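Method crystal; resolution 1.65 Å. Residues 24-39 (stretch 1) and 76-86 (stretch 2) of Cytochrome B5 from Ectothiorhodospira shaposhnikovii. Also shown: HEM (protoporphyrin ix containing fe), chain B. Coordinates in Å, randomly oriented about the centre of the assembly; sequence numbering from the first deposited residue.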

# COMPACT_ATOMS: atom_id res chain seq x y z
N CYS A 24 -4.27 -6.48 4.66
CA CYS A 24 -3.11 -5.89 4.01
C CYS A 24 -2.97 -4.39 4.18
O CYS A 24 -3.73 -3.66 3.52
CB CYS A 24 -3.25 -6.22 2.51
SG CYS A 24 -1.90 -5.62 1.46
N TRP A 25 -2.06 -3.96 5.05
CA TRP A 25 -1.79 -2.52 5.20
C TRP A 25 -0.41 -2.24 4.60
O TRP A 25 0.46 -3.13 4.52
CB TRP A 25 -1.75 -2.12 6.67
CG TRP A 25 -3.07 -2.12 7.40
CD1 TRP A 25 -4.27 -2.65 7.04
CD2 TRP A 25 -3.27 -1.55 8.71
NE1 TRP A 25 -5.23 -2.44 8.02
CE2 TRP A 25 -4.61 -1.77 9.06
CE3 TRP A 25 -2.42 -0.87 9.59
CZ2 TRP A 25 -5.13 -1.37 10.29
CZ3 TRP A 25 -2.93 -0.44 10.81
CH2 TRP A 25 -4.28 -0.69 11.13
N MET A 26 -0.20 -1.03 4.11
CA MET A 26 1.16 -0.67 3.66
C MET A 26 1.51 0.73 4.14
O MET A 26 0.60 1.49 4.40
CB MET A 26 1.31 -0.60 2.14
CG MET A 26 1.09 -1.94 1.47
SD MET A 26 1.36 -1.78 -0.31
CE MET A 26 0.72 -3.41 -0.75
N ALA A 27 2.80 1.02 4.18
CA ALA A 27 3.23 2.39 4.46
C ALA A 27 3.90 2.87 3.16
O ALA A 27 4.77 2.19 2.60
CB ALA A 27 4.19 2.48 5.63
N ILE A 28 3.49 4.01 2.64
CA ILE A 28 4.04 4.59 1.40
C ILE A 28 4.18 6.10 1.64
O ILE A 28 3.22 6.73 2.08
CB ILE A 28 3.13 4.37 0.18
CG1 ILE A 28 3.05 2.89 -0.19
CG2 ILE A 28 3.60 5.16 -1.05
CD1 ILE A 28 1.88 2.55 -1.10
N HIS A 29 5.38 6.66 1.40
CA HIS A 29 5.57 8.09 1.63
C HIS A 29 5.16 8.58 3.00
O HIS A 29 4.54 9.65 3.13
CB HIS A 29 4.80 8.89 0.56
CG HIS A 29 5.39 8.73 -0.82
ND1 HIS A 29 6.74 8.79 -1.03
CD2 HIS A 29 4.79 8.56 -2.02
CE1 HIS A 29 6.96 8.61 -2.33
NE2 HIS A 29 5.82 8.44 -2.94
N GLY A 30 5.46 7.81 4.05
CA GLY A 30 5.14 8.20 5.42
C GLY A 30 3.65 8.12 5.76
O GLY A 30 3.29 8.63 6.83
N LYS A 31 2.81 7.56 4.92
CA LYS A 31 1.37 7.45 5.18
C LYS A 31 1.04 5.96 5.24
O LYS A 31 1.73 5.13 4.64
CB LYS A 31 0.51 8.18 4.16
CG LYS A 31 0.68 9.70 4.23
CD LYS A 31 0.07 10.42 3.04
CE LYS A 31 0.94 10.32 1.79
NZ LYS A 31 2.21 11.08 1.89
N VAL A 32 -0.01 5.66 6.00
CA VAL A 32 -0.46 4.28 6.18
C VAL A 32 -1.80 4.06 5.51
O VAL A 32 -2.72 4.88 5.59
CB VAL A 32 -0.51 3.93 7.68
CG1 VAL A 32 -1.06 2.50 7.87
CG2 VAL A 32 0.88 4.01 8.30
N TYR A 33 -1.90 2.94 4.77
CA TYR A 33 -3.09 2.65 3.98
C TYR A 33 -3.61 1.25 4.30
O TYR A 33 -2.83 0.29 4.40
CB TYR A 33 -2.70 2.63 2.48
CG TYR A 33 -2.10 3.94 1.99
CD1 TYR A 33 -0.75 4.19 2.14
CD2 TYR A 33 -2.92 4.93 1.47
CE1 TYR A 33 -0.19 5.40 1.73
CE2 TYR A 33 -2.36 6.14 1.05
CZ TYR A 33 -1.02 6.36 1.21
OH TYR A 33 -0.48 7.57 0.81
N ASP A 34 -4.91 1.08 4.37
CA ASP A 34 -5.52 -0.24 4.57
C ASP A 34 -6.08 -0.68 3.22
O ASP A 34 -7.10 -0.19 2.74
CB ASP A 34 -6.62 -0.16 5.63
CG ASP A 34 -7.34 -1.50 5.77
OD1 ASP A 34 -7.08 -2.43 4.99
OD2 ASP A 34 -8.17 -1.55 6.71
N LEU A 35 -5.25 -1.47 2.53
CA LEU A 35 -5.53 -1.83 1.15
C LEU A 35 -6.23 -3.15 0.94
O LEU A 35 -6.45 -3.62 -0.19
CB LEU A 35 -4.16 -1.81 0.43
CG LEU A 35 -3.60 -0.39 0.22
CD1 LEU A 35 -2.09 -0.38 0.01
CD2 LEU A 35 -4.30 0.27 -0.98
N THR A 36 -6.71 -3.74 2.04
CA THR A 36 -7.41 -5.03 1.98
C THR A 36 -8.52 -5.11 0.95
O THR A 36 -8.54 -6.02 0.09
CB THR A 36 -7.94 -5.43 3.37
OG1 THR A 36 -6.88 -5.27 4.32
CG2 THR A 36 -8.39 -6.88 3.38
N PRO A 37 -9.45 -4.16 0.88
CA PRO A 37 -10.52 -4.16 -0.10
C PRO A 37 -9.98 -3.97 -1.52
O PRO A 37 -10.57 -4.51 -2.46
CB PRO A 37 -11.43 -2.97 0.28
CG PRO A 37 -10.48 -2.09 1.05
CD PRO A 37 -9.63 -3.05 1.84
N TYR A 38 -8.85 -3.30 -1.67
CA TYR A 38 -8.33 -3.05 -3.03
C TYR A 38 -7.62 -4.23 -3.64
O TYR A 38 -7.62 -4.38 -4.86
CB TYR A 38 -7.42 -1.81 -2.99
CG TYR A 38 -6.94 -1.46 -4.39
CD1 TYR A 38 -5.67 -1.83 -4.81
CD2 TYR A 38 -7.83 -0.91 -5.30
CE1 TYR A 38 -5.28 -1.58 -6.12
CE2 TYR A 38 -7.44 -0.66 -6.61
CZ TYR A 38 -6.16 -1.01 -7.00
OH TYR A 38 -5.79 -0.77 -8.31
N VAL A 39 -7.08 -5.13 -2.83
CA VAL A 39 -6.32 -6.29 -3.25
C VAL A 39 -6.77 -6.97 -4.52
O VAL A 39 -6.04 -6.95 -5.52
CB VAL A 39 -6.18 -7.28 -2.07
CG1 VAL A 39 -5.78 -8.69 -2.47
CG2 VAL A 39 -5.11 -6.74 -1.11
CHA HEM B . -0.65 -1.21 -12.25
CHB HEM B . 2.84 -2.85 -9.33
CHC HEM B . 0.50 -0.98 -5.53
CHD HEM B . -2.93 0.78 -8.46
C1A HEM B . 0.44 -1.91 -11.78
C2A HEM B . 1.27 -2.80 -12.55
C3A HEM B . 2.25 -3.23 -11.74
C4A HEM B . 2.03 -2.63 -10.43
CMA HEM B . 3.42 -4.20 -12.04
CAA HEM B . 1.09 -3.14 -14.05
CBA HEM B . 2.21 -2.58 -15.00
CGA HEM B . 2.07 -1.11 -15.26
O1A HEM B . 0.95 -0.58 -15.07
O2A HEM B . 3.05 -0.45 -15.70
C1B HEM B . 2.53 -2.44 -8.04
C2B HEM B . 3.34 -2.67 -6.87
C3B HEM B . 2.71 -2.12 -5.83
C4B HEM B . 1.47 -1.58 -6.31
CMB HEM B . 4.72 -3.37 -6.92
CAB HEM B . 3.18 -2.08 -4.36
CBB HEM B . 3.02 -1.01 -3.58
C1C HEM B . -0.63 -0.35 -5.99
C2C HEM B . -1.61 0.34 -5.18
C3C HEM B . -2.55 0.84 -5.98
C4C HEM B . -2.18 0.48 -7.35
CMC HEM B . -1.48 0.44 -3.64
CAC HEM B . -3.80 1.70 -5.68
CBC HEM B . -4.61 1.51 -4.66
C1D HEM B . -2.58 0.41 -9.75
C2D HEM B . -3.27 0.85 -10.93
C3D HEM B . -2.63 0.31 -11.97
C4D HEM B . -1.54 -0.48 -11.48
CMD HEM B . -4.51 1.77 -10.93
CAD HEM B . -2.91 0.50 -13.49
CBD HEM B . -1.80 1.42 -14.07
CGD HEM B . -1.69 2.77 -13.43
O1D HEM B . -0.58 3.22 -13.05
O2D HEM B . -2.74 3.47 -13.32
NA HEM B . 0.90 -1.85 -10.47
NB HEM B . 1.38 -1.76 -7.68
NC HEM B . -1.03 -0.27 -7.31
ND HEM B . -1.51 -0.39 -10.10
FE HEM B . -0.04 -1.03 -8.89
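Stretch 2 (76-86) RLLQRYLIGTL

Stretch 2 meets the hairpin of stretch 1 in two modes: a helix that enters from earlier in the chain and includes 76-79 covers one part of it, and after a short turn the chain runs along its edge as a strand, 82-85. That strand is antiparallel to strand 31-34, with 151° between their N-to-C directions and a closest approach of 4.4 Å. Lys 31 faces Thr 85 (CA to CA 4.2 Å), Val 32 faces Gly 84, and Tyr 33 faces Leu 82 (CA to CA 4.3 Å). The skipped residue, Ile 83, marks a beta bulge.

The backbone bonds explain how the bulge is accommodated. Val 32 N donates to Gly 84 O at 2.8 Å, while Val 32 O takes a nearly linear bond from Ile 83 N at 2.8 Å and a weak one from Gly 84 N at 3.3 Å. One carbonyl thus serves two successive amides. Beyond the bulge, Asp 34 N donates to Tyr 81 O at 3.0 Å; at the other end, Leu 86 N donates to Gly 30 O at 2.9 Å, in the type I' turn from Ile 28 to Lys 31.

Three residues of stretch 2 cover the most surface. Tyr 81, with chi1 m, leads: its CA-to-CB bond points toward stretch 1, and its ring lies among Leu 35, Pro 37 and Tyr 38. Its CB is 3.8 Å from Leu 35 CD2, its CE2 3.7 Å from Pro 37 CG, and Tyr 38 CB sits over its ring face, 3.6 Å from Tyr 81 CZ. A water bonded to Tyr 81 OH at 2.8 Å also reaches Pro 37 O, weakly.

Ile 83, with phi/psi of -127/-12 in the bulge, starts sideways, but the end of its side chain comes nearer. Its CD1 lies 3.5 Å from the centroid of the Trp 25 six-membered ring, only 5° off the normal, a CH-pi contact. Its CG1 meets Val 32 CG1 at 3.9 Å, and its CG2 meets Asp 34 CB at 3.8 Å.

Leu 78 brings the helix in. With chi1 t and chi2 p, it places CD1 over the face of the Tyr 33 ring, 3.4 Å from Tyr 33 CD2. Both methyls also lie near Ile 28, the closer being Leu 78 CD2, 3.9 Å from Ile 28 CD1. Leu 78 CA is also 3.7 Å from HEM CBC, so this residue touches both hairpin and cofactor.

The rule to read here is economical: backbone bonds fix the register, and aliphatic methyls laid on aromatic faces fill in around it.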

# COMPACT_ATOMS: atom_id res chain seq x y z
N ARG A 76 -4.69 8.76 -6.99
CA ARG A 76 -5.99 9.14 -6.41
C ARG A 76 -6.66 7.93 -5.78
O ARG A 76 -7.25 8.02 -4.69
CB ARG A 76 -6.85 9.83 -7.47
CG ARG A 76 -6.21 11.18 -7.82
CD ARG A 76 -7.07 11.96 -8.80
NE ARG A 76 -7.49 11.25 -9.98
CZ ARG A 76 -6.99 11.31 -11.21
NH1 ARG A 76 -5.94 12.05 -11.53
NH2 ARG A 76 -7.56 10.60 -12.19
N LEU A 77 -6.53 6.77 -6.44
CA LEU A 77 -7.11 5.56 -5.89
C LEU A 77 -6.39 5.16 -4.60
O LEU A 77 -7.05 4.79 -3.63
CB LEU A 77 -7.05 4.40 -6.88
CG LEU A 77 -7.86 4.51 -8.17
CD1 LEU A 77 -7.60 3.24 -8.99
CD2 LEU A 77 -9.35 4.65 -7.88
N LEU A 78 -5.06 5.28 -4.55
CA LEU A 78 -4.31 4.94 -3.34
C LEU A 78 -4.77 5.80 -2.16
O LEU A 78 -5.01 5.29 -1.08
CB LEU A 78 -2.80 5.12 -3.54
CG LEU A 78 -1.92 5.05 -2.27
CD1 LEU A 78 -2.04 3.67 -1.59
CD2 LEU A 78 -0.46 5.34 -2.55
N GLN A 79 -4.93 7.12 -2.41
CA GLN A 79 -5.30 8.01 -1.31
C GLN A 79 -6.62 7.67 -0.64
O GLN A 79 -6.75 7.86 0.58
CB GLN A 79 -5.32 9.49 -1.75
CG GLN A 79 -5.18 10.36 -0.47
CD GLN A 79 -5.38 11.83 -0.79
OE1 GLN A 79 -6.51 12.29 -0.82
NE2 GLN A 79 -4.29 12.53 -1.03
N ARG A 80 -7.58 7.12 -1.35
CA ARG A 80 -8.85 6.69 -0.76
C ARG A 80 -8.62 5.69 0.36
O ARG A 80 -9.43 5.69 1.28
CB ARG A 80 -9.74 6.08 -1.84
CG ARG A 80 -11.07 5.49 -1.40
N TYR A 81 -7.58 4.86 0.33
CA TYR A 81 -7.39 3.83 1.36
C TYR A 81 -6.55 4.33 2.51
O TYR A 81 -6.18 3.57 3.41
CB TYR A 81 -6.76 2.60 0.68
CG TYR A 81 -7.70 2.04 -0.37
CD1 TYR A 81 -7.43 2.29 -1.72
CD2 TYR A 81 -8.85 1.35 -0.01
CE1 TYR A 81 -8.29 1.82 -2.69
CE2 TYR A 81 -9.71 0.87 -0.99
CZ TYR A 81 -9.42 1.14 -2.31
OH TYR A 81 -10.28 0.70 -3.30
N LEU A 82 -6.27 5.64 2.58
CA LEU A 82 -5.49 6.22 3.66
C LEU A 82 -6.13 5.97 5.02
O LEU A 82 -7.35 6.13 5.16
CB LEU A 82 -5.44 7.76 3.49
CG LEU A 82 -4.65 8.52 4.56
CD1 LEU A 82 -3.18 8.17 4.41
CD2 LEU A 82 -4.86 10.03 4.36
N ILE A 83 -5.38 5.57 6.05
CA ILE A 83 -5.96 5.49 7.39
C ILE A 83 -5.14 6.27 8.42
O ILE A 83 -5.62 6.46 9.55
CB ILE A 83 -6.18 4.06 7.89
CG1 ILE A 83 -4.86 3.27 7.91
CG2 ILE A 83 -7.22 3.33 7.03
CD1 ILE A 83 -4.92 1.94 8.67
N GLY A 84 -3.93 6.71 8.10
CA GLY A 84 -3.12 7.46 9.07
C GLY A 84 -1.72 7.76 8.57
O GLY A 84 -1.43 7.61 7.38
N THR A 85 -0.88 8.26 9.48
CA THR A 85 0.51 8.55 9.14
C THR A 85 1.44 7.62 9.92
O THR A 85 1.04 6.96 10.88
CB THR A 85 0.92 10.00 9.45
OG1 THR A 85 0.75 10.21 10.86
CG2 THR A 85 0.04 10.97 8.67
N LEU A 86 2.68 7.56 9.47
CA LEU A 86 3.70 6.72 10.09
C LEU A 86 4.55 7.53 11.05
O LEU A 86 4.95 8.65 10.65
CB LEU A 86 4.54 6.16 8.94
CG LEU A 86 5.44 4.96 9.21
CD1 LEU A 86 4.59 3.76 9.61
CD2 LEU A 86 6.32 4.68 8.01
O HOH W 1 5.00 10.47 8.22
O HOH W 2 -11.37 -1.87 -3.86